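Local atomic coordinates of type II restriction enzyme NlaIV (Neisseria lactamica, PDB entry 6QM2), a protein that recognises the double-stranded DNA sequence 5'-GGNNCC-3' and cuts it at the centre, leaving blunt ends. Residues N70-P75 / F107-D112; F94-S99 / V176-N181; P100-A105 / I172-W177; V123-F128 / K146-I151; W158-Q163 / S196-T201. All blocks are in the same frame, centred on the assembly; numbering follows the deposited sequence.

How the contacts relate
From the N terminus the chain passes the metal-binding loop 70-75, then 94-99 and 100-105, before helix segment 107-112 returns and closes contact 1. Contact 4 follows as a hairpin closure, 123-128 with 146-151. After 158-163, residues 172-177 and 176-181 run back to 100-105 and 94-99, closing contacts 3 and 2 on one shared piece of chain, and 196-201, on helix 191-204, finally returns to 158-163 to close contact 5. Contact 4 is nested inside contacts 2 and 3, whereas contacts 1 and 5 each cross them. Together they tie the mixed sheet (strands 88-95, 124-132 and 138-147) to the three-stranded antiparallel sheet 105-106/168-172/162-165 and to helices 107-116 and 191-204.

Contact 1: residues N70-P75 / F107-D112; sequences NTQMPP and FKMYSD. With NA (sodium ion), chain B.
Met73 and Met109 supply most of the buried surface here, sliding past each other in opposite directions between a sodium-binding loop and the start of helix 107-116. The chain of Met73 bends at chi2 (59°), which carries its thioether over the helix: SD lies 3.9 Å from CE of Met109, and the terminal CE packs against the backbone of Tyr110. The same methyl meets the ring of Tyr110, 3.6 Å from CD1, while Pro74 CG comes to the edge of that ring. Met109 is extended until it bends at chi3 and ends beside CB of Gln72.

No hydrogen bond crosses the contact, yet its loop side is shaped by polar groups. An Asx turn, Gln72 N to Asn70 OD1 at 3.0 Å, folds the loop so that the carbonyl oxygens of Asn70, Met73 and Pro75 converge on the sodium, joined by Ser68 and water 1. Pro74 and Pro75 lean on strand 88-95, whereas Phe107 turns to helix 191-204 and Tyr110 to strand 168-172.

Contact 2: residues F94-S99 / V176-N181; sequences FNRNAS and VWYSIN
Tyr178 carries this surface contact, and its CB points toward the 94-99 segment. With CG between the backbone N and the carbonyl carbon (chi1 52°), the ring is driven into the curve of the opposite segment. CD1 lies 3.5 Å from Arg96 NH2, and CE1 is equally close to Arg96 NH1. The guanidinium stands over this face in a cation-pi contact, its plane tilted 43° from that of the ring and Arg96 CZ 4.1 Å from the Tyr178 centroid; Val176 CG1 lies over the opposite face. Arg96 is held as well by a salt bridge from NE to Asp142. It belongs to the type I beta turn Asn95-Ala98, which ends strand 88-95. Phe94, Trp177 and Tyr178 make up an aromatic cluster that Trp144 extends. Within it, CE2 of Tyr178 meets CZ of Phe94 at 3.5 Å, the two rings rim to rim with planes 8° apart, and CD2 lies over a face of Trp177. At the tip, OH lies 3.6 Å from Arg96 NH1 and 3.7 Å from Ala98 O.

Contact 3: residues P100-A105 / I172-W177; sequences PGFDIA and IRPGVW. With K (potassium ion), chain C.
Segments 100-105 and 172-177 run roughly antiparallel at the edge of the small three-stranded sheet, beside the PD-(D/E)XK core. Two main-chain hydrogen bonds join them, Ile172 N to Ala105 O at 2.8 Å and Ile104 N to Ile172 O at 3.1 Å. Both bonds use Ile172 against successive residues, so the edge is irregular there.

Charge is concentrated on Arg173. Bends at chi2 and chi3 fold its side chain back over the partner segment, where NH1 donates both to Gly101 O and, at 3.0 Å in a salt bridge, to Asp103 OD1. NH1 meets OD1 from above the carboxylate plane, while OD1 itself lies close to the guanidinium plane; the two planes are 68° apart. Phe102 O sits over one guanidinium face.

Apolar packing fills the other side. Pro174 CG makes a CH-pi contact over the Phe102 ring, 4.1 Å from its centroid, and Trp177 CH2 touches the edge of that ring. Pro100 CG rests 3.8 Å from Trp177 CZ3, and the side chains of Ile104 and Ile172 cross obliquely, CG1 against CG2.

Potassium is coordinated loosely, with Glu90 and water 2 joining Ile104 O, which lies 3.3 Å from the ion.

Contact 4: residues V123-F128 / K146-I151; sequences VDYLIF and KKVWQI
The ring of Tyr125 is the main bump here, and the turn that follows Lys147 provides its hollow. CG stands anti to the carbonyl carbon (chi1 -72°), so the ring runs alongside Val148, both side chains pointing the same way, with Tyr125 CE1 3.7 Å from Val148 CB. Ile151 closes the hollow from one face: the two side chains cross at about a right angle, and CD1 sits over the ring face toward its rim, 4.1 Å from Tyr125 CD2. Lys146 O and water 3 occupy the ring edge. Two residues further along the strand, on the same face, Ile127 meets Ile151 tip to tip, CD1 to CG2 at 3.9 Å, so that Ile151 fits between two strand residues.

The main chain holds these shapes in register. Tyr125 and Lys146 form an antiparallel hydrogen-bonded pair, with Tyr125 N reaching Lys146 O at 2.7 Å almost along the C=O axis and Lys146 N returning to Tyr125 O. As the strands part, water 3 bridges Val123 O and Val148 N. Gln150 OE1 accepts from Lys147 N on a lone pair. On the other face Lys147, bent at chi2 and chi4, lies beside Asp124, its NZ in a salt bridge to Asp124 OD1 at 2.9 Å.

This is the open end of the beta hairpin 124-132/138-147, whose first strand runs parallel to strand 88-95 in the mixed core sheet of a PD-(D/E)XK nuclease.

Contact 5: residues W158-Q163 / S196-T201; sequences WAINLQ and SAIEET
Trp158 opens the segment at the margin of the contact, its CE3 grazing the methyl of Thr201 while Leu162 CD1 of its own segment covers one ring face. Ala159 comes closest in backbone terms, its CA 5.0 Å from that of Ala197, an approach eased by two small side chains. Its CB points at the helix and sits 3.5 Å from Ala197 O. That oxygen is gripped twice within the helix, by Thr201 N and, at 2.6 Å, by Thr201 OG1, so the threonine hydroxyl is tied back to the preceding turn. Ile160 presses CG2 against that hydroxyl at about a right angle and extends along Ile198, CD1 to CD1 at 3.6 Å. Asn161 turns the other way, to the backbone of Arg173. Leu162 then meets Thr201 tip to tip, CD1 to CG2 at 3.7 Å. The approach to strand 162-165 is thus laid on one side of helix 191-204, with Trp236 of helix 236-239 beside Ala159 and Phe107 of helix 107-116 packed against Leu162, Ile198 and Thr201.

Contact 1: residues N70-P75 / F107-D112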
# COMPACT_ATOMS: atom_id res chain seq x y z
N ASN A 70 -6.23 -5.53 18.83
CA ASN A 70 -6.97 -4.36 18.37
C ASN A 70 -5.99 -3.36 17.75
O ASN A 70 -5.17 -2.79 18.47
CB ASN A 70 -7.70 -3.73 19.58
CG ASN A 70 -8.59 -2.55 19.21
OD1 ASN A 70 -8.70 -2.16 18.05
ND2 ASN A 70 -9.24 -1.98 20.22
N THR A 71 -6.07 -3.15 16.44
CA THR A 71 -5.20 -2.18 15.76
C THR A 71 -5.61 -0.72 15.98
O THR A 71 -4.77 0.18 15.88
CB THR A 71 -5.15 -2.44 14.24
OG1 THR A 71 -6.49 -2.46 13.71
CG2 THR A 71 -4.47 -3.77 13.94
N GLN A 72 -6.89 -0.48 16.29
CA GLN A 72 -7.43 0.88 16.42
C GLN A 72 -7.07 1.62 17.71
O GLN A 72 -7.08 2.85 17.74
CB GLN A 72 -8.96 0.86 16.28
CG GLN A 72 -9.46 0.29 14.96
CD GLN A 72 -10.77 0.92 14.52
OE1 GLN A 72 -10.80 2.09 14.14
NE2 GLN A 72 -11.84 0.14 14.54
N MET A 73 -6.74 0.87 18.77
CA MET A 73 -6.47 1.43 20.10
C MET A 73 -5.06 1.06 20.55
O MET A 73 -4.55 0.03 20.13
CB MET A 73 -7.50 0.85 21.08
CG MET A 73 -8.13 1.86 22.01
SD MET A 73 -8.97 3.14 21.07
CE MET A 73 -8.80 4.50 22.21
N PRO A 74 -4.43 1.89 21.41
CA PRO A 74 -3.17 1.42 22.01
C PRO A 74 -3.41 0.31 23.05
O PRO A 74 -4.55 0.16 23.53
CB PRO A 74 -2.60 2.68 22.67
CG PRO A 74 -3.78 3.55 22.93
CD PRO A 74 -4.71 3.29 21.78
N PRO A 75 -2.38 -0.48 23.39
CA PRO A 75 -1.00 -0.48 22.91
C PRO A 75 -0.79 -1.47 21.76
O PRO A 75 -1.76 -2.06 21.28
CB PRO A 75 -0.22 -0.94 24.14
CG PRO A 75 -1.15 -1.91 24.80
CD PRO A 75 -2.56 -1.54 24.40
N PHE A 107 -10.85 9.97 18.40
CA PHE A 107 -11.17 10.72 19.62
C PHE A 107 -12.35 10.13 20.40
O PHE A 107 -12.28 10.02 21.62
CB PHE A 107 -11.43 12.20 19.33
CG PHE A 107 -11.83 12.97 20.55
CD1 PHE A 107 -10.87 13.42 21.45
CD2 PHE A 107 -13.18 13.19 20.84
CE1 PHE A 107 -11.24 14.10 22.60
CE2 PHE A 107 -13.55 13.87 21.99
CZ PHE A 107 -12.58 14.33 22.87
N LYS A 108 -13.43 9.76 19.71
CA LYS A 108 -14.60 9.22 20.40
C LYS A 108 -14.23 7.97 21.18
O LYS A 108 -14.60 7.84 22.35
CB LYS A 108 -15.77 8.93 19.45
CG LYS A 108 -16.94 8.21 20.12
CD LYS A 108 -18.31 8.65 19.61
CE LYS A 108 -18.47 8.46 18.11
NZ LYS A 108 -19.88 8.65 17.67
N MET A 109 -13.49 7.06 20.55
CA MET A 109 -13.05 5.83 21.20
C MET A 109 -12.12 6.10 22.38
O MET A 109 -12.25 5.47 23.43
CB MET A 109 -12.35 4.90 20.20
CG MET A 109 -13.29 4.20 19.24
SD MET A 109 -12.36 3.18 18.07
CE MET A 109 -11.97 1.75 19.09
N TYR A 110 -11.20 7.05 22.20
CA TYR A 110 -10.16 7.36 23.20
C TYR A 110 -10.70 8.09 24.42
O TYR A 110 -10.25 7.82 25.52
CB TYR A 110 -9.03 8.15 22.55
CG TYR A 110 -7.76 8.27 23.36
CD1 TYR A 110 -6.76 7.30 23.26
CD2 TYR A 110 -7.54 9.36 24.21
CE1 TYR A 110 -5.58 7.41 24.00
CE2 TYR A 110 -6.37 9.47 24.94
CZ TYR A 110 -5.39 8.50 24.83
OH TYR A 110 -4.23 8.61 25.55
N SER A 111 -11.65 9.00 24.22
CA SER A 111 -12.31 9.67 25.34
C SER A 111 -13.07 8.68 26.24
O SER A 111 -13.07 8.85 27.46
CB SER A 111 -13.22 10.81 24.85
OG SER A 111 -14.14 10.37 23.87
N ASP A 112 -13.69 7.67 25.64
CA ASP A 112 -14.37 6.60 26.40
C ASP A 112 -13.38 5.64 27.04
O ASP A 112 -13.56 5.22 28.18
CB ASP A 112 -15.33 5.79 25.51
CG ASP A 112 -16.55 6.59 25.08
OD1 ASP A 112 -16.83 7.67 25.65
OD2 ASP A 112 -17.24 6.14 24.14
NA NA B . -3.94 -2.00 20.09
O HOH W 1 -2.34 -2.66 18.26

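Contact 2: residues F94-S99 / V176-N181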
# COMPACT_ATOMS: atom_id res chain seq x y z
N PHE A 94 7.32 7.38 11.27
CA PHE A 94 7.05 8.40 10.27
C PHE A 94 8.32 8.76 9.51
O PHE A 94 9.42 8.68 10.06
CB PHE A 94 6.42 9.65 10.91
CG PHE A 94 7.37 10.45 11.77
CD1 PHE A 94 7.73 10.00 13.04
CD2 PHE A 94 7.90 11.65 11.31
CE1 PHE A 94 8.60 10.74 13.83
CE2 PHE A 94 8.77 12.39 12.10
CZ PHE A 94 9.12 11.93 13.36
N ASN A 95 8.16 9.16 8.25
CA ASN A 95 9.27 9.62 7.44
C ASN A 95 9.77 10.94 8.03
O ASN A 95 9.00 11.91 8.11
CB ASN A 95 8.84 9.81 5.98
CG ASN A 95 9.99 10.23 5.08
OD1 ASN A 95 10.16 11.42 4.81
ND2 ASN A 95 10.79 9.27 4.65
N ARG A 96 11.04 10.97 8.43
CA ARG A 96 11.62 12.10 9.16
C ARG A 96 11.67 13.41 8.35
O ARG A 96 11.69 14.49 8.94
CB ARG A 96 13.01 11.72 9.68
CG ARG A 96 13.75 12.76 10.53
CD ARG A 96 13.10 13.00 11.88
NE ARG A 96 13.59 14.23 12.52
CZ ARG A 96 13.21 15.47 12.20
NH1 ARG A 96 12.32 15.70 11.24
NH2 ARG A 96 13.74 16.50 12.86
N ASN A 97 11.68 13.32 7.02
CA ASN A 97 11.75 14.52 6.16
C ASN A 97 10.51 15.42 6.27
O ASN A 97 10.63 16.64 6.16
CB ASN A 97 11.97 14.15 4.68
CG ASN A 97 13.18 13.25 4.48
OD1 ASN A 97 13.09 12.21 3.81
ND2 ASN A 97 14.31 13.63 5.05
N ALA A 98 9.34 14.81 6.49
CA ALA A 98 8.08 15.53 6.72
C ALA A 98 7.62 15.41 8.18
O ALA A 98 8.22 14.69 8.97
CB ALA A 98 7.01 15.01 5.78
N SER A 99 6.56 16.14 8.52
CA SER A 99 5.95 16.10 9.86
C SER A 99 5.31 14.73 10.16
O SER A 99 5.01 13.99 9.22
CB SER A 99 4.91 17.21 10.02
OG SER A 99 5.53 18.48 10.05
N VAL A 176 4.40 18.52 16.57
CA VAL A 176 5.83 18.43 16.25
C VAL A 176 6.61 18.75 17.52
O VAL A 176 7.04 19.89 17.76
CB VAL A 176 6.21 19.35 15.08
CG1 VAL A 176 7.68 19.16 14.72
CG2 VAL A 176 5.33 19.07 13.87
N TRP A 177 6.78 17.72 18.34
CA TRP A 177 7.44 17.80 19.65
C TRP A 177 8.95 18.04 19.55
O TRP A 177 9.54 18.70 20.41
CB TRP A 177 7.15 16.52 20.46
CG TRP A 177 7.81 15.28 19.91
CD1 TRP A 177 9.06 14.82 20.21
CD2 TRP A 177 7.28 14.37 18.94
NE1 TRP A 177 9.33 13.68 19.50
CE2 TRP A 177 8.26 13.38 18.71
CE3 TRP A 177 6.06 14.29 18.24
CZ2 TRP A 177 8.06 12.31 17.81
CZ3 TRP A 177 5.87 13.23 17.35
CH2 TRP A 177 6.87 12.26 17.14
N TYR A 178 9.57 17.50 18.50
CA TYR A 178 11.03 17.52 18.32
C TYR A 178 11.65 18.85 17.88
O TYR A 178 12.84 19.07 18.10
CB TYR A 178 11.50 16.39 17.37
CG TYR A 178 10.80 16.33 16.02
CD1 TYR A 178 11.09 17.24 15.00
CD2 TYR A 178 9.86 15.33 15.75
CE1 TYR A 178 10.46 17.17 13.77
CE2 TYR A 178 9.21 15.26 14.52
CZ TYR A 178 9.52 16.18 13.53
OH TYR A 178 8.88 16.11 12.31
N SER A 179 10.85 19.72 17.26
CA SER A 179 11.34 20.98 16.68
C SER A 179 11.87 21.94 17.75
O SER A 179 11.17 22.23 18.72
CB SER A 179 10.24 21.67 15.88
OG SER A 179 9.12 21.98 16.69
N ILE A 180 13.09 22.42 17.55
CA ILE A 180 13.70 23.45 18.43
C ILE A 180 13.05 24.83 18.23
O ILE A 180 13.12 25.68 19.13
CB ILE A 180 15.24 23.52 18.24
CG1 ILE A 180 15.91 24.23 19.42
CG2 ILE A 180 15.62 24.18 16.91
CD1 ILE A 180 17.42 24.11 19.45
N ASN A 181 12.45 25.05 17.06
CA ASN A 181 11.60 26.22 16.78
C ASN A 181 10.45 26.33 17.79
O ASN A 181 9.54 25.49 17.80
CB ASN A 181 11.03 26.13 15.35
CG ASN A 181 10.01 27.21 15.04
OD1 ASN A 181 10.24 28.39 15.30
ND2 ASN A 181 8.88 26.81 14.48

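Contact 3: residues P100-A105 / I172-W177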
# COMPACT_ATOMS: atom_id res chain seq x y z
N PRO A 100 5.09 14.40 11.45
CA PRO A 100 4.56 13.08 11.81
C PRO A 100 3.18 12.75 11.22
O PRO A 100 2.21 13.46 11.49
CB PRO A 100 4.51 13.12 13.35
CG PRO A 100 5.48 14.17 13.74
CD PRO A 100 5.39 15.20 12.66
N GLY A 101 3.13 11.69 10.41
CA GLY A 101 1.92 11.29 9.69
C GLY A 101 1.03 10.29 10.41
O GLY A 101 -0.07 9.99 9.93
N PHE A 102 1.49 9.77 11.54
CA PHE A 102 0.71 8.79 12.32
C PHE A 102 -0.41 9.46 13.11
O PHE A 102 -0.38 10.66 13.35
CB PHE A 102 1.60 7.94 13.25
CG PHE A 102 2.32 8.72 14.32
CD1 PHE A 102 1.69 9.05 15.52
CD2 PHE A 102 3.66 9.10 14.16
CE1 PHE A 102 2.36 9.75 16.51
CE2 PHE A 102 4.33 9.81 15.14
CZ PHE A 102 3.68 10.13 16.32
N ASP A 103 -1.39 8.65 13.49
CA ASP A 103 -2.51 9.08 14.32
C ASP A 103 -2.34 8.51 15.73
O ASP A 103 -1.73 7.45 15.91
CB ASP A 103 -3.83 8.59 13.72
CG ASP A 103 -4.06 9.11 12.31
OD1 ASP A 103 -3.99 10.35 12.10
OD2 ASP A 103 -4.32 8.28 11.41
N ILE A 104 -2.88 9.20 16.72
CA ILE A 104 -2.88 8.70 18.09
C ILE A 104 -4.02 7.69 18.21
O ILE A 104 -3.77 6.50 18.45
CB ILE A 104 -3.03 9.84 19.14
CG1 ILE A 104 -1.97 10.94 18.92
CG2 ILE A 104 -2.94 9.29 20.56
CD1 ILE A 104 -0.55 10.44 18.76
N ALA A 105 -5.25 8.15 18.01
CA ALA A 105 -6.45 7.30 18.10
C ALA A 105 -7.69 8.10 17.73
O ALA A 105 -7.69 9.32 17.82
CB ALA A 105 -6.60 6.75 19.51
N ILE A 172 -7.27 11.96 16.95
CA ILE A 172 -6.35 12.82 17.67
C ILE A 172 -5.06 12.78 16.86
O ILE A 172 -4.62 11.71 16.42
CB ILE A 172 -6.12 12.35 19.12
CG1 ILE A 172 -7.42 12.48 19.93
CG2 ILE A 172 -4.99 13.14 19.79
CD1 ILE A 172 -7.44 11.66 21.21
N ARG A 173 -4.47 13.95 16.64
CA ARG A 173 -3.32 14.11 15.77
C ARG A 173 -2.13 14.61 16.59
O ARG A 173 -2.28 15.46 17.47
CB ARG A 173 -3.63 15.10 14.64
CG ARG A 173 -4.52 14.54 13.52
CD ARG A 173 -3.79 13.54 12.62
NE ARG A 173 -2.55 14.09 12.06
CZ ARG A 173 -1.74 13.45 11.23
NH1 ARG A 173 -2.02 12.22 10.80
NH2 ARG A 173 -0.63 14.05 10.81
N PRO A 174 -0.93 14.08 16.30
CA PRO A 174 0.26 14.49 17.03
C PRO A 174 0.77 15.85 16.59
O PRO A 174 0.52 16.27 15.47
CB PRO A 174 1.28 13.41 16.67
CG PRO A 174 0.89 12.97 15.31
CD PRO A 174 -0.61 13.07 15.26
N GLY A 175 1.47 16.53 17.49
CA GLY A 175 2.19 17.76 17.18
C GLY A 175 3.63 17.46 16.77
O GLY A 175 4.02 16.30 16.63
N VAL A 176 4.40 18.52 16.57
CA VAL A 176 5.83 18.43 16.25
C VAL A 176 6.61 18.75 17.52
O VAL A 176 7.04 19.89 17.76
CB VAL A 176 6.21 19.35 15.08
CG1 VAL A 176 7.68 19.16 14.72
CG2 VAL A 176 5.33 19.07 13.87
N TRP A 177 6.78 17.72 18.34
CA TRP A 177 7.44 17.80 19.65
C TRP A 177 8.95 18.04 19.55
O TRP A 177 9.54 18.70 20.41
CB TRP A 177 7.15 16.52 20.46
CG TRP A 177 7.81 15.28 19.91
CD1 TRP A 177 9.06 14.82 20.21
CD2 TRP A 177 7.28 14.37 18.94
NE1 TRP A 177 9.33 13.68 19.50
CE2 TRP A 177 8.26 13.38 18.71
CE3 TRP A 177 6.06 14.29 18.24
CZ2 TRP A 177 8.06 12.31 17.81
CZ3 TRP A 177 5.87 13.23 17.35
CH2 TRP A 177 6.87 12.26 17.14
K K C . -3.43 3.47 17.32
O HOH W 2 -5.20 5.16 15.37

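Contact 4: residues V123-F128 / K146-I151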
# COMPACT_ATOMS: atom_id res chain seq x y z
N VAL A 123 0.81 4.75 28.58
CA VAL A 123 1.44 3.97 27.50
C VAL A 123 2.67 4.71 27.00
O VAL A 123 2.65 5.94 26.86
CB VAL A 123 0.47 3.72 26.32
CG1 VAL A 123 1.20 3.11 25.12
CG2 VAL A 123 -0.69 2.83 26.73
N ASP A 124 3.74 3.96 26.75
CA ASP A 124 4.97 4.52 26.18
C ASP A 124 4.95 4.39 24.66
O ASP A 124 4.61 3.32 24.13
CB ASP A 124 6.21 3.83 26.77
CG ASP A 124 6.47 4.20 28.22
OD1 ASP A 124 6.55 5.41 28.52
OD2 ASP A 124 6.61 3.30 29.06
N TYR A 125 5.29 5.48 23.98
CA TYR A 125 5.33 5.53 22.52
C TYR A 125 6.78 5.48 22.05
O TYR A 125 7.51 6.46 22.22
CB TYR A 125 4.64 6.79 22.00
CG TYR A 125 3.14 6.77 22.15
CD1 TYR A 125 2.55 6.98 23.40
CD2 TYR A 125 2.31 6.52 21.06
CE1 TYR A 125 1.17 6.96 23.55
CE2 TYR A 125 0.93 6.50 21.20
CZ TYR A 125 0.36 6.72 22.45
OH TYR A 125 -1.00 6.69 22.58
N LEU A 126 7.18 4.34 21.49
CA LEU A 126 8.50 4.20 20.86
C LEU A 126 8.35 4.66 19.42
O LEU A 126 7.73 3.96 18.61
CB LEU A 126 8.99 2.75 20.93
CG LEU A 126 10.38 2.45 20.37
CD1 LEU A 126 11.47 3.14 21.18
CD2 LEU A 126 10.62 0.94 20.32
N ILE A 127 8.91 5.82 19.11
CA ILE A 127 8.70 6.48 17.81
C ILE A 127 9.96 6.45 16.95
O ILE A 127 10.98 7.04 17.32
CB ILE A 127 8.22 7.94 17.99
CG1 ILE A 127 7.05 8.01 18.98
CG2 ILE A 127 7.81 8.52 16.64
CD1 ILE A 127 6.64 9.42 19.35
N PHE A 128 9.89 5.79 15.79
CA PHE A 128 10.99 5.75 14.82
C PHE A 128 10.83 6.84 13.76
O PHE A 128 9.90 6.80 12.95
CB PHE A 128 11.02 4.39 14.10
CG PHE A 128 11.35 3.23 15.00
CD1 PHE A 128 10.37 2.66 15.80
CD2 PHE A 128 12.63 2.68 15.00
CE1 PHE A 128 10.67 1.57 16.61
CE2 PHE A 128 12.93 1.60 15.81
CZ PHE A 128 11.95 1.05 16.62
N LYS A 146 8.28 8.49 24.31
CA LYS A 146 7.46 9.59 24.82
C LYS A 146 6.10 9.10 25.32
O LYS A 146 5.65 8.01 24.95
CB LYS A 146 7.25 10.63 23.71
CG LYS A 146 8.52 11.29 23.17
CD LYS A 146 8.89 12.54 23.95
CE LYS A 146 10.37 12.85 23.86
NZ LYS A 146 10.70 14.12 24.55
N LYS A 147 5.47 9.90 26.17
CA LYS A 147 4.07 9.70 26.58
C LYS A 147 3.15 10.40 25.58
O LYS A 147 3.59 11.27 24.83
CB LYS A 147 3.82 10.25 27.99
CG LYS A 147 3.96 9.22 29.11
CD LYS A 147 5.38 8.68 29.24
CE LYS A 147 5.52 7.77 30.46
NZ LYS A 147 4.65 6.56 30.40
N VAL A 148 1.87 10.01 25.57
CA VAL A 148 0.88 10.61 24.66
C VAL A 148 0.76 12.13 24.82
O VAL A 148 0.59 12.85 23.83
CB VAL A 148 -0.53 9.95 24.80
CG1 VAL A 148 -1.19 10.28 26.14
CG2 VAL A 148 -1.44 10.35 23.64
N TRP A 149 0.86 12.61 26.05
CA TRP A 149 0.79 14.05 26.35
C TRP A 149 2.02 14.83 25.85
O TRP A 149 1.92 16.03 25.59
CB TRP A 149 0.52 14.33 27.85
CG TRP A 149 1.38 13.58 28.86
CD1 TRP A 149 1.12 12.35 29.41
CD2 TRP A 149 2.60 14.03 29.46
NE1 TRP A 149 2.12 12.00 30.29
CE2 TRP A 149 3.04 13.02 30.34
CE3 TRP A 149 3.37 15.20 29.32
CZ2 TRP A 149 4.22 13.13 31.09
CZ3 TRP A 149 4.55 15.31 30.07
CH2 TRP A 149 4.96 14.28 30.94
N GLN A 150 3.16 14.15 25.71
CA GLN A 150 4.39 14.77 25.19
C GLN A 150 4.40 14.95 23.66
O GLN A 150 5.21 15.73 23.14
CB GLN A 150 5.62 13.96 25.61
CG GLN A 150 5.90 13.97 27.11
CD GLN A 150 7.13 13.18 27.47
OE1 GLN A 150 7.23 11.99 27.16
NE2 GLN A 150 8.08 13.82 28.13
N ILE A 151 3.53 14.24 22.95
CA ILE A 151 3.50 14.30 21.48
C ILE A 151 2.20 14.88 20.92
O ILE A 151 1.93 14.74 19.73
CB ILE A 151 3.79 12.91 20.85
CG1 ILE A 151 2.65 11.91 21.10
CG2 ILE A 151 5.11 12.36 21.40
CD1 ILE A 151 2.89 10.55 20.49
O HOH W 3 0.57 7.69 26.99

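Contact 5: residues W158-Q163 / S196-T201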
# COMPACT_ATOMS: atom_id res chain seq x y z
N TRP A 158 -10.21 24.00 18.63
CA TRP A 158 -10.46 22.84 19.49
C TRP A 158 -9.42 22.80 20.59
O TRP A 158 -8.31 23.31 20.42
CB TRP A 158 -10.41 21.54 18.68
CG TRP A 158 -11.39 21.51 17.58
CD1 TRP A 158 -11.22 21.98 16.31
CD2 TRP A 158 -12.73 20.99 17.64
NE1 TRP A 158 -12.36 21.78 15.57
CE2 TRP A 158 -13.30 21.17 16.36
CE3 TRP A 158 -13.48 20.37 18.64
CZ2 TRP A 158 -14.60 20.77 16.06
CZ3 TRP A 158 -14.78 19.97 18.34
CH2 TRP A 158 -15.33 20.17 17.06
N ALA A 159 -9.76 22.18 21.72
CA ALA A 159 -8.85 22.11 22.86
C ALA A 159 -7.66 21.20 22.60
O ALA A 159 -6.56 21.50 23.07
CB ALA A 159 -9.60 21.67 24.12
N ILE A 160 -7.87 20.11 21.86
CA ILE A 160 -6.78 19.20 21.45
C ILE A 160 -6.66 19.17 19.93
O ILE A 160 -7.64 19.39 19.22
CB ILE A 160 -6.97 17.76 22.03
CG1 ILE A 160 -5.67 16.95 21.87
CG2 ILE A 160 -8.14 17.03 21.37
CD1 ILE A 160 -5.61 15.71 22.73
N ASN A 161 -5.44 18.91 19.44
CA ASN A 161 -5.18 18.82 18.01
C ASN A 161 -5.89 17.62 17.39
O ASN A 161 -5.60 16.48 17.74
CB ASN A 161 -3.68 18.73 17.71
CG ASN A 161 -3.36 18.82 16.22
OD1 ASN A 161 -4.06 19.51 15.47
ND2 ASN A 161 -2.31 18.13 15.79
N LEU A 162 -6.81 17.92 16.47
CA LEU A 162 -7.69 16.93 15.87
C LEU A 162 -7.62 16.96 14.35
O LEU A 162 -7.11 17.90 13.74
CB LEU A 162 -9.13 17.22 16.27
CG LEU A 162 -9.47 17.02 17.74
CD1 LEU A 162 -10.77 17.74 18.07
CD2 LEU A 162 -9.56 15.54 18.08
N GLN A 163 -8.16 15.89 13.78
CA GLN A 163 -8.43 15.77 12.36
C GLN A 163 -9.93 16.00 12.27
O GLN A 163 -10.72 15.16 12.69
CB GLN A 163 -7.98 14.39 11.86
CG GLN A 163 -8.64 13.80 10.62
CD GLN A 163 -8.41 12.30 10.50
OE1 GLN A 163 -9.34 11.52 10.27
NE2 GLN A 163 -7.16 11.87 10.70
N SER A 196 -7.21 17.50 30.61
CA SER A 196 -8.07 18.69 30.62
C SER A 196 -8.52 19.07 29.22
O SER A 196 -9.68 19.44 29.01
CB SER A 196 -7.37 19.88 31.27
OG SER A 196 -8.21 21.03 31.25
N ALA A 197 -7.60 18.98 28.26
CA ALA A 197 -7.92 19.20 26.85
C ALA A 197 -8.93 18.18 26.34
O ALA A 197 -9.91 18.56 25.69
CB ALA A 197 -6.65 19.17 26.00
N ILE A 198 -8.71 16.90 26.67
CA ILE A 198 -9.64 15.82 26.28
C ILE A 198 -11.02 16.12 26.86
O ILE A 198 -12.01 16.07 26.13
CB ILE A 198 -9.18 14.41 26.76
CG1 ILE A 198 -7.85 13.99 26.11
CG2 ILE A 198 -10.26 13.36 26.46
CD1 ILE A 198 -7.89 13.72 24.62
N GLU A 199 -11.09 16.45 28.15
CA GLU A 199 -12.36 16.75 28.81
C GLU A 199 -13.16 17.80 28.06
O GLU A 199 -14.35 17.61 27.80
CB GLU A 199 -12.13 17.24 30.25
CG GLU A 199 -13.41 17.40 31.07
CD GLU A 199 -13.24 18.28 32.30
OE1 GLU A 199 -12.11 18.37 32.84
OE2 GLU A 199 -14.26 18.86 32.74
N GLU A 200 -12.51 18.91 27.72
CA GLU A 200 -13.19 20.02 27.06
C GLU A 200 -13.57 19.65 25.63
O GLU A 200 -14.69 19.92 25.19
CB GLU A 200 -12.34 21.29 27.09
CG GLU A 200 -13.08 22.56 26.67
CD GLU A 200 -14.36 22.81 27.45
OE1 GLU A 200 -14.40 22.50 28.66
OE2 GLU A 200 -15.33 23.31 26.84
N THR A 201 -12.65 19.00 24.92
CA THR A 201 -12.91 18.48 23.57
C THR A 201 -14.16 17.60 23.52
O THR A 201 -14.89 17.63 22.53
CB THR A 201 -11.71 17.70 23.01
OG1 THR A 201 -10.52 18.49 23.13
CG2 THR A 201 -11.91 17.35 21.55